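Local structure of LytB (Plasmodium falciparum, 4N7B) at residues 228-233 with 485-490; 223-228 with 479-484; 412-417 with 513-518. The protein catalyses the last step of the MEP pathway, reducing HMBPP to a mixture of IPP and DMAPP with an iron-sulfur cluster and electrons from ferredoxin. All coordinates share one frame; numbering follows the deposited sequence.

In the fold
From the N terminus, strand 221-226 runs into the loop that carries the cluster ligand Cys231, and both halves of this run take part in long-range contacts. Contact 2 pairs the strand with 479-484 and closes a loop of about 250 residues; contact 1 repeats that closure a few residues on, joining 228-233 to 485-490, the two contacts sharing Arg228. Their segments alternate along the chain, so the loops cross. Contact 3 bridges a shorter span, from the start of helix 414-427 to the loop after strand 506-511, and crosses both others. Together they tie the five-stranded sheet to two cysteine ligands of the cluster, and Tyr414 of contact 3 hydrogen-bonds to Lys232 of contact 1.

Contact 1: residues 228-233 with 485-490; sequences RGFCKG and STPEQE. With F3S (Fe3-s4 cluster), chain B.
Arg228 leaves its backbone with CG in the crowded position between N and the carbonyl carbon (chi1 62°), then runs extended from CG to NE. CB, CG and CD lie along Ser482 OG, and CD passes Glu488 OE2 more loosely. The guanidinium takes the carboxylate side-on, NE bonding OE2 of Glu488 at 3.2 Å through the oxygen's syn lone pair. The bond at the tip, Arg228 NH2 to Glu488 OE1 at 2.7 Å, is the shorter and straighter; it lies in the guanidinium plane yet meets OE1 from above the carboxylate, and the two planes are turned 49° apart.

Phe230 sets CE1 3.4 Å from Ser485 O, at the ring edge and near its plane, while Pro487 CD touches the same carbon. Water 1 accepts from Phe230 N and donates to Thr486 O, tying the backbones together. Cys231 SG binds FE1 at 2.3 Å in a [3Fe-4S] cluster, the form to which the initial [4Fe-4S] cluster degrades in oxygen. The two-point salt bridge would favour a charged Glu488; it fastens the loop leading to Cys231 to the start of helix 488-499, a few residues after Ser485, which by similarity binds the substrate.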
# COMPACT_ATOMS: atom_id res chain seq x y z
N ARG A 228 -4.79 10.18 -7.00
CA ARG A 228 -5.58 9.35 -6.11
C ARG A 228 -5.62 7.98 -6.72
O ARG A 228 -5.20 7.80 -7.87
CB ARG A 228 -7.01 9.86 -6.02
CG ARG A 228 -7.76 9.83 -7.39
CD ARG A 228 -9.23 10.23 -7.22
NE ARG A 228 -9.99 10.07 -8.46
CZ ARG A 228 -10.02 10.98 -9.43
NH1 ARG A 228 -9.35 12.12 -9.30
NH2 ARG A 228 -10.71 10.77 -10.54
N GLY A 229 -6.20 7.02 -6.00
CA GLY A 229 -6.54 5.75 -6.63
C GLY A 229 -5.32 4.92 -7.01
O GLY A 229 -4.21 5.14 -6.50
N PHE A 230 -5.54 3.95 -7.90
CA PHE A 230 -4.54 2.92 -8.21
C PHE A 230 -3.12 3.49 -8.37
O PHE A 230 -2.89 4.45 -9.11
CB PHE A 230 -4.91 2.17 -9.50
CG PHE A 230 -5.91 1.04 -9.30
CD1 PHE A 230 -6.56 0.86 -8.09
CD2 PHE A 230 -6.19 0.16 -10.34
CE1 PHE A 230 -7.47 -0.17 -7.93
CE2 PHE A 230 -7.09 -0.87 -10.18
CZ PHE A 230 -7.73 -1.04 -8.98
N CYS A 231 -2.17 2.88 -7.68
CA CYS A 231 -0.76 3.13 -7.94
C CYS A 231 -0.33 2.08 -8.96
O CYS A 231 -1.11 1.19 -9.34
CB CYS A 231 0.04 2.97 -6.64
SG CYS A 231 -0.06 1.28 -6.02
N LYS A 232 0.92 2.15 -9.39
CA LYS A 232 1.42 1.20 -10.36
C LYS A 232 1.65 -0.20 -9.75
O LYS A 232 1.52 -1.21 -10.44
CB LYS A 232 2.70 1.73 -10.98
CG LYS A 232 3.20 0.91 -12.19
CD LYS A 232 2.20 0.89 -13.32
CE LYS A 232 2.76 0.17 -14.56
NZ LYS A 232 1.75 0.10 -15.65
N GLY A 233 2.00 -0.27 -8.47
CA GLY A 233 2.23 -1.57 -7.85
C GLY A 233 0.94 -2.36 -7.84
O GLY A 233 0.90 -3.58 -8.09
N SER A 485 -5.28 1.44 -3.55
CA SER A 485 -5.82 0.12 -3.87
C SER A 485 -7.27 0.25 -4.32
O SER A 485 -7.92 -0.75 -4.60
CB SER A 485 -5.77 -0.80 -2.64
OG SER A 485 -6.09 -0.05 -1.45
N THR A 486 -7.78 1.47 -4.40
CA THR A 486 -9.21 1.72 -4.67
C THR A 486 -9.57 1.91 -6.18
O THR A 486 -9.07 2.82 -6.83
CB THR A 486 -9.70 2.96 -3.91
OG1 THR A 486 -9.42 2.79 -2.51
CG2 THR A 486 -11.18 3.14 -4.09
N PRO A 487 -10.47 1.06 -6.71
CA PRO A 487 -10.90 1.18 -8.11
C PRO A 487 -11.59 2.50 -8.38
O PRO A 487 -12.38 2.96 -7.56
CB PRO A 487 -11.89 0.02 -8.28
CG PRO A 487 -11.60 -0.92 -7.15
CD PRO A 487 -11.11 -0.08 -6.02
N GLU A 488 -11.29 3.09 -9.54
CA GLU A 488 -11.76 4.43 -9.89
C GLU A 488 -13.29 4.47 -9.93
O GLU A 488 -13.89 5.46 -9.51
CB GLU A 488 -11.16 4.90 -11.22
CG GLU A 488 -11.63 6.30 -11.69
CD GLU A 488 -11.38 7.41 -10.65
OE1 GLU A 488 -12.03 8.48 -10.75
OE2 GLU A 488 -10.56 7.23 -9.73
N GLN A 489 -13.92 3.38 -10.39
CA GLN A 489 -15.38 3.34 -10.41
C GLN A 489 -16.00 3.62 -9.04
O GLN A 489 -17.04 4.28 -8.93
CB GLN A 489 -15.93 2.00 -10.92
CG GLN A 489 -17.42 2.09 -11.35
CD GLN A 489 -18.11 0.72 -11.54
OE1 GLN A 489 -17.50 -0.34 -11.38
NE2 GLN A 489 -19.41 0.75 -11.88
N GLU A 490 -15.39 3.13 -7.96
CA GLU A 490 -16.00 3.37 -6.66
C GLU A 490 -15.96 4.87 -6.35
O GLU A 490 -16.91 5.42 -5.81
CB GLU A 490 -15.35 2.54 -5.56
CG GLU A 490 -15.54 1.06 -5.77
CD GLU A 490 -17.01 0.65 -5.86
OE1 GLU A 490 -17.89 1.34 -5.30
OE2 GLU A 490 -17.28 -0.39 -6.50
FE1 F3S B . 1.58 0.99 -4.43
FE3 F3S B . 4.02 -0.15 -4.36
FE4 F3S B . 3.47 2.09 -2.98
S1 F3S B . 2.06 -1.13 -4.13
S2 F3S B . 1.31 1.98 -2.45
S3 F3S B . 3.51 1.81 -5.18
S4 F3S B . 4.73 0.40 -2.33
O HOH W 1 -8.19 3.80 -9.20

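Contact 2: residues 223-228 with 479-484; sequences YLINPR and ALTSAA
Leu224 lies alongside Leu480, both side chains pointing the same way, and their branches meet at CD1 of Leu224 and CD2 of Leu480, 4.0 Å apart. Each has CG anti to its backbone N (chi1 177° and 173°), so the two neighbours share one conformation on the same face of the sheet, and CD1 of one meets CD2 of the other. CD1 of Leu224 also sits over the centre of one face of the Arg228 guanidinium, 3.6 Å above its plane; the flat group is thus backed by an apolar methyl while its edge serves polar partners.

Beneath the side chains the strands are parallel in register, Tyr223 beside Ala479 and Leu224 beside Leu480. Leu480 N donates to Tyr223 O at 2.8 Å. In turn Ile225 N donates to Leu480 O at 3.0 Å, and both donors lie nearly along the C=O axis. Ile225, extended at chi2, reaches CD1 across to the neighbouring strand, between Ala479 CB and Thr481 CB.

Past the paired residues the chains stay linked by other means. Pro227, which follows a cis peptide bond, takes a hydrogen bond on its O from water 2, and that water accepts from Thr481 OG1. Arg228 CB rests on Thr481 OG1 and Ser482 OG, each 3.4 Å away, and Arg228 NH1 reaches back to Ile225 O at 2.8 Å, in the guanidinium plane but above the carbonyl plane; NH2 is held by Glu488.

These are two of the three inner strands of a five-stranded parallel sheet, with 432-436 beyond 477-482 and 506-511 beyond 221-226. Helix 488-499 packs on the leucines through Val495, and helix 414-427 lies against Ile225 through Ala422, Leu423 and Ile426.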
# COMPACT_ATOMS: atom_id res chain seq x y z
N TYR A 223 -14.15 18.91 -4.23
CA TYR A 223 -12.81 18.91 -4.79
C TYR A 223 -12.42 17.47 -5.05
O TYR A 223 -12.16 16.71 -4.11
CB TYR A 223 -11.83 19.54 -3.82
CG TYR A 223 -12.01 21.03 -3.62
CD1 TYR A 223 -11.53 21.93 -4.54
CD2 TYR A 223 -12.64 21.53 -2.47
CE1 TYR A 223 -11.67 23.29 -4.36
CE2 TYR A 223 -12.78 22.90 -2.28
CZ TYR A 223 -12.29 23.77 -3.24
OH TYR A 223 -12.42 25.12 -3.08
N LEU A 224 -12.41 17.10 -6.31
CA LEU A 224 -11.97 15.79 -6.73
C LEU A 224 -10.47 15.86 -6.93
O LEU A 224 -9.95 16.60 -7.77
CB LEU A 224 -12.67 15.36 -8.02
CG LEU A 224 -12.22 14.01 -8.59
CD1 LEU A 224 -12.54 12.88 -7.61
CD2 LEU A 224 -12.91 13.78 -9.94
N ILE A 225 -9.76 15.08 -6.13
CA ILE A 225 -8.33 15.22 -6.01
C ILE A 225 -7.57 14.26 -6.90
O ILE A 225 -7.95 13.10 -7.06
CB ILE A 225 -7.89 14.99 -4.56
CG1 ILE A 225 -8.52 16.07 -3.67
CG2 ILE A 225 -6.40 15.06 -4.45
CD1 ILE A 225 -8.45 15.79 -2.19
N ASN A 226 -6.46 14.76 -7.43
CA ASN A 226 -5.55 13.97 -8.21
C ASN A 226 -4.17 14.39 -7.73
O ASN A 226 -3.93 15.58 -7.52
CB ASN A 226 -5.76 14.31 -9.71
CG ASN A 226 -5.12 13.31 -10.63
OD1 ASN A 226 -5.45 12.11 -10.58
ND2 ASN A 226 -4.23 13.79 -11.50
N PRO A 227 -3.26 13.45 -7.55
CA PRO A 227 -3.42 12.01 -7.73
C PRO A 227 -4.20 11.31 -6.62
O PRO A 227 -4.26 11.78 -5.47
CB PRO A 227 -1.98 11.49 -7.74
CG PRO A 227 -1.24 12.47 -6.93
CD PRO A 227 -1.87 13.80 -7.22
N ARG A 228 -4.79 10.18 -7.00
CA ARG A 228 -5.58 9.35 -6.11
C ARG A 228 -5.62 7.98 -6.72
O ARG A 228 -5.20 7.80 -7.87
CB ARG A 228 -7.01 9.86 -6.02
CG ARG A 228 -7.76 9.83 -7.39
CD ARG A 228 -9.23 10.23 -7.22
NE ARG A 228 -9.99 10.07 -8.46
CZ ARG A 228 -10.02 10.98 -9.43
NH1 ARG A 228 -9.35 12.12 -9.30
NH2 ARG A 228 -10.71 10.77 -10.54
N ALA A 479 -13.42 17.43 0.37
CA ALA A 479 -12.21 16.97 -0.27
C ALA A 479 -12.42 15.48 -0.56
O ALA A 479 -12.67 14.70 0.37
CB ALA A 479 -11.05 17.16 0.69
N LEU A 480 -12.37 15.07 -1.83
CA LEU A 480 -12.60 13.66 -2.14
C LEU A 480 -11.37 13.02 -2.76
O LEU A 480 -10.87 13.50 -3.78
CB LEU A 480 -13.80 13.50 -3.07
CG LEU A 480 -14.07 12.10 -3.62
CD1 LEU A 480 -14.50 11.13 -2.52
CD2 LEU A 480 -15.13 12.16 -4.71
N THR A 481 -10.85 11.97 -2.12
CA THR A 481 -9.73 11.23 -2.68
C THR A 481 -9.91 9.73 -2.50
O THR A 481 -10.95 9.28 -2.04
CB THR A 481 -8.39 11.68 -2.09
OG1 THR A 481 -7.33 11.05 -2.82
CG2 THR A 481 -8.29 11.30 -0.66
N SER A 482 -8.90 8.94 -2.84
CA SER A 482 -9.03 7.51 -2.74
C SER A 482 -7.67 6.88 -2.58
O SER A 482 -6.67 7.44 -3.01
CB SER A 482 -9.74 6.95 -3.98
OG SER A 482 -8.98 7.25 -5.14
N ALA A 483 -7.65 5.72 -1.93
CA ALA A 483 -6.41 5.03 -1.61
C ALA A 483 -5.80 4.38 -2.84
O ALA A 483 -6.43 4.28 -3.89
CB ALA A 483 -6.67 3.99 -0.56
N ALA A 484 -4.57 3.91 -2.67
CA ALA A 484 -3.80 3.36 -3.78
C ALA A 484 -4.33 2.03 -4.27
O ALA A 484 -3.89 1.53 -5.30
CB ALA A 484 -2.32 3.22 -3.36
O HOH W 2 -4.86 12.15 -2.70

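Contact 3: residues 412-417 with 513-518; sequences ICYATT and AHENVP. With F3S (Fe3-s4 cluster), chain B.
The Tyr414 ring has Ala415 CB over the centre of one face, 4.0 Å above the plane, and Glu515 CG with water 3 at its edge, in the plane. Pro518 and the cluster sulfur S3 approach obliquely. The carboxylate of Glu515 is turned 68° from the ring, and the two side chains cross at about a right angle, with OE2 of Glu515 3.6 Å from CE2 of Tyr414. Pro518 comes tip to tip with the phenol, its CD 3.4 Å from Tyr414 OH and packed against CZ as well.

Torsions place these groups. Tyr414 CG occupies the crowded position between N and the carbonyl carbon (chi1 78°), which swings the ring off the helix start toward 513-518. Glu515 holds CG anti to its backbone N (chi1 166°) and stays extended beyond it, so that its carboxylate arrives beside the ring.

No direct hydrogen bond joins the two segments; water 3 makes the polar link between them. It lies 2.7 Å from Tyr414 OH and donates to Glu515 OE1 at 2.8 Å. The phenol oxygen is also hydrogen-bonded to Lys232 N, while Glu515 OE2 makes a salt bridge to Arg419 and accepts from Asn418.

Next to the tyrosine, Cys413 binds FE4 of the [3Fe-4S] cluster through SG at 2.3 Å. The same sulfur caps the helix, accepting from Thr416 N at 3.5 Å. A thiolate at a helix N terminus sits where the backbone N-H groups point, and this would be expected to stabilise its negative charge. With Arg419 beside it, Glu515 is likely to remain ionised, so the contact comes down to a probably charged carboxylate linked through one water to the tyrosine beside a cluster ligand.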
# COMPACT_ATOMS: atom_id res chain seq x y z
N ILE A 412 9.21 5.33 2.09
CA ILE A 412 7.81 5.66 1.81
C ILE A 412 7.69 5.94 0.32
O ILE A 412 8.40 6.81 -0.21
CB ILE A 412 7.34 6.87 2.64
CG1 ILE A 412 7.28 6.50 4.12
CG2 ILE A 412 5.96 7.33 2.18
CD1 ILE A 412 6.86 7.63 4.99
N CYS A 413 6.81 5.22 -0.38
CA CYS A 413 6.76 5.25 -1.86
C CYS A 413 6.11 6.52 -2.45
O CYS A 413 5.42 7.28 -1.77
CB CYS A 413 6.02 4.02 -2.38
SG CYS A 413 4.24 4.05 -2.10
N TYR A 414 6.33 6.70 -3.75
CA TYR A 414 5.91 7.89 -4.45
C TYR A 414 4.39 8.03 -4.34
O TYR A 414 3.86 9.15 -4.24
CB TYR A 414 6.37 7.82 -5.94
CG TYR A 414 5.48 6.92 -6.74
CD1 TYR A 414 5.59 5.53 -6.65
CD2 TYR A 414 4.47 7.45 -7.54
CE1 TYR A 414 4.73 4.71 -7.35
CE2 TYR A 414 3.61 6.64 -8.24
CZ TYR A 414 3.74 5.28 -8.15
OH TYR A 414 2.88 4.48 -8.85
N ALA A 415 3.67 6.91 -4.33
CA ALA A 415 2.20 6.96 -4.37
C ALA A 415 1.63 7.41 -3.05
O ALA A 415 0.68 8.20 -3.00
CB ALA A 415 1.62 5.60 -4.77
N THR A 416 2.22 6.93 -1.97
CA THR A 416 1.83 7.32 -0.61
C THR A 416 2.11 8.82 -0.40
O THR A 416 1.24 9.61 -0.01
CB THR A 416 2.60 6.47 0.36
OG1 THR A 416 2.22 5.10 0.18
CG2 THR A 416 2.35 6.89 1.80
N THR A 417 3.33 9.21 -0.73
CA THR A 417 3.74 10.61 -0.61
C THR A 417 2.82 11.52 -1.43
O THR A 417 2.32 12.54 -0.95
CB THR A 417 5.18 10.78 -1.17
OG1 THR A 417 6.09 10.06 -0.33
CG2 THR A 417 5.58 12.25 -1.22
N ALA A 513 0.98 17.77 -7.40
CA ALA A 513 2.01 17.74 -8.44
C ALA A 513 1.68 16.59 -9.37
O ALA A 513 1.07 15.61 -8.95
CB ALA A 513 3.39 17.56 -7.85
N HIS A 514 2.07 16.72 -10.63
CA HIS A 514 1.88 15.63 -11.56
C HIS A 514 2.61 14.41 -11.02
O HIS A 514 3.78 14.47 -10.68
CB HIS A 514 2.41 15.98 -12.96
CG HIS A 514 2.21 14.88 -13.95
ND1 HIS A 514 3.25 14.14 -14.47
CD2 HIS A 514 1.08 14.36 -14.49
CE1 HIS A 514 2.77 13.23 -15.30
NE2 HIS A 514 1.45 13.34 -15.33
N GLU A 515 1.91 13.29 -10.95
CA GLU A 515 2.52 12.04 -10.56
C GLU A 515 3.10 11.38 -11.80
O GLU A 515 2.42 11.23 -12.81
CB GLU A 515 1.47 11.13 -9.94
CG GLU A 515 1.87 9.70 -9.79
CD GLU A 515 0.94 8.97 -8.82
OE1 GLU A 515 -0.01 8.26 -9.24
OE2 GLU A 515 1.15 9.16 -7.60
N ASN A 516 4.37 10.98 -11.72
CA ASN A 516 4.95 10.15 -12.75
C ASN A 516 4.72 8.68 -12.49
O ASN A 516 5.27 8.10 -11.56
CB ASN A 516 6.43 10.46 -12.90
CG ASN A 516 6.67 11.81 -13.53
OD1 ASN A 516 6.34 12.04 -14.70
ND2 ASN A 516 7.24 12.73 -12.76
N VAL A 517 3.90 8.08 -13.34
CA VAL A 517 3.58 6.67 -13.21
C VAL A 517 4.74 5.85 -13.75
O VAL A 517 5.10 5.96 -14.93
CB VAL A 517 2.27 6.34 -13.96
CG1 VAL A 517 1.91 4.88 -13.79
CG2 VAL A 517 1.15 7.24 -13.47
N PRO A 518 5.36 5.04 -12.88
CA PRO A 518 6.45 4.16 -13.29
C PRO A 518 6.03 3.25 -14.44
O PRO A 518 4.86 2.88 -14.55
CB PRO A 518 6.72 3.32 -12.05
CG PRO A 518 6.22 4.15 -10.92
CD PRO A 518 5.05 4.91 -11.45
FE1 F3S B . 1.58 0.99 -4.43
FE3 F3S B . 4.02 -0.15 -4.36
FE4 F3S B . 3.47 2.09 -2.98
S1 F3S B . 2.06 -1.13 -4.13
S2 F3S B . 1.31 1.98 -2.45
S3 F3S B . 3.51 1.81 -5.18
S4 F3S B . 4.73 0.40 -2.33
O HOH W 3 0.90 5.78 -10.21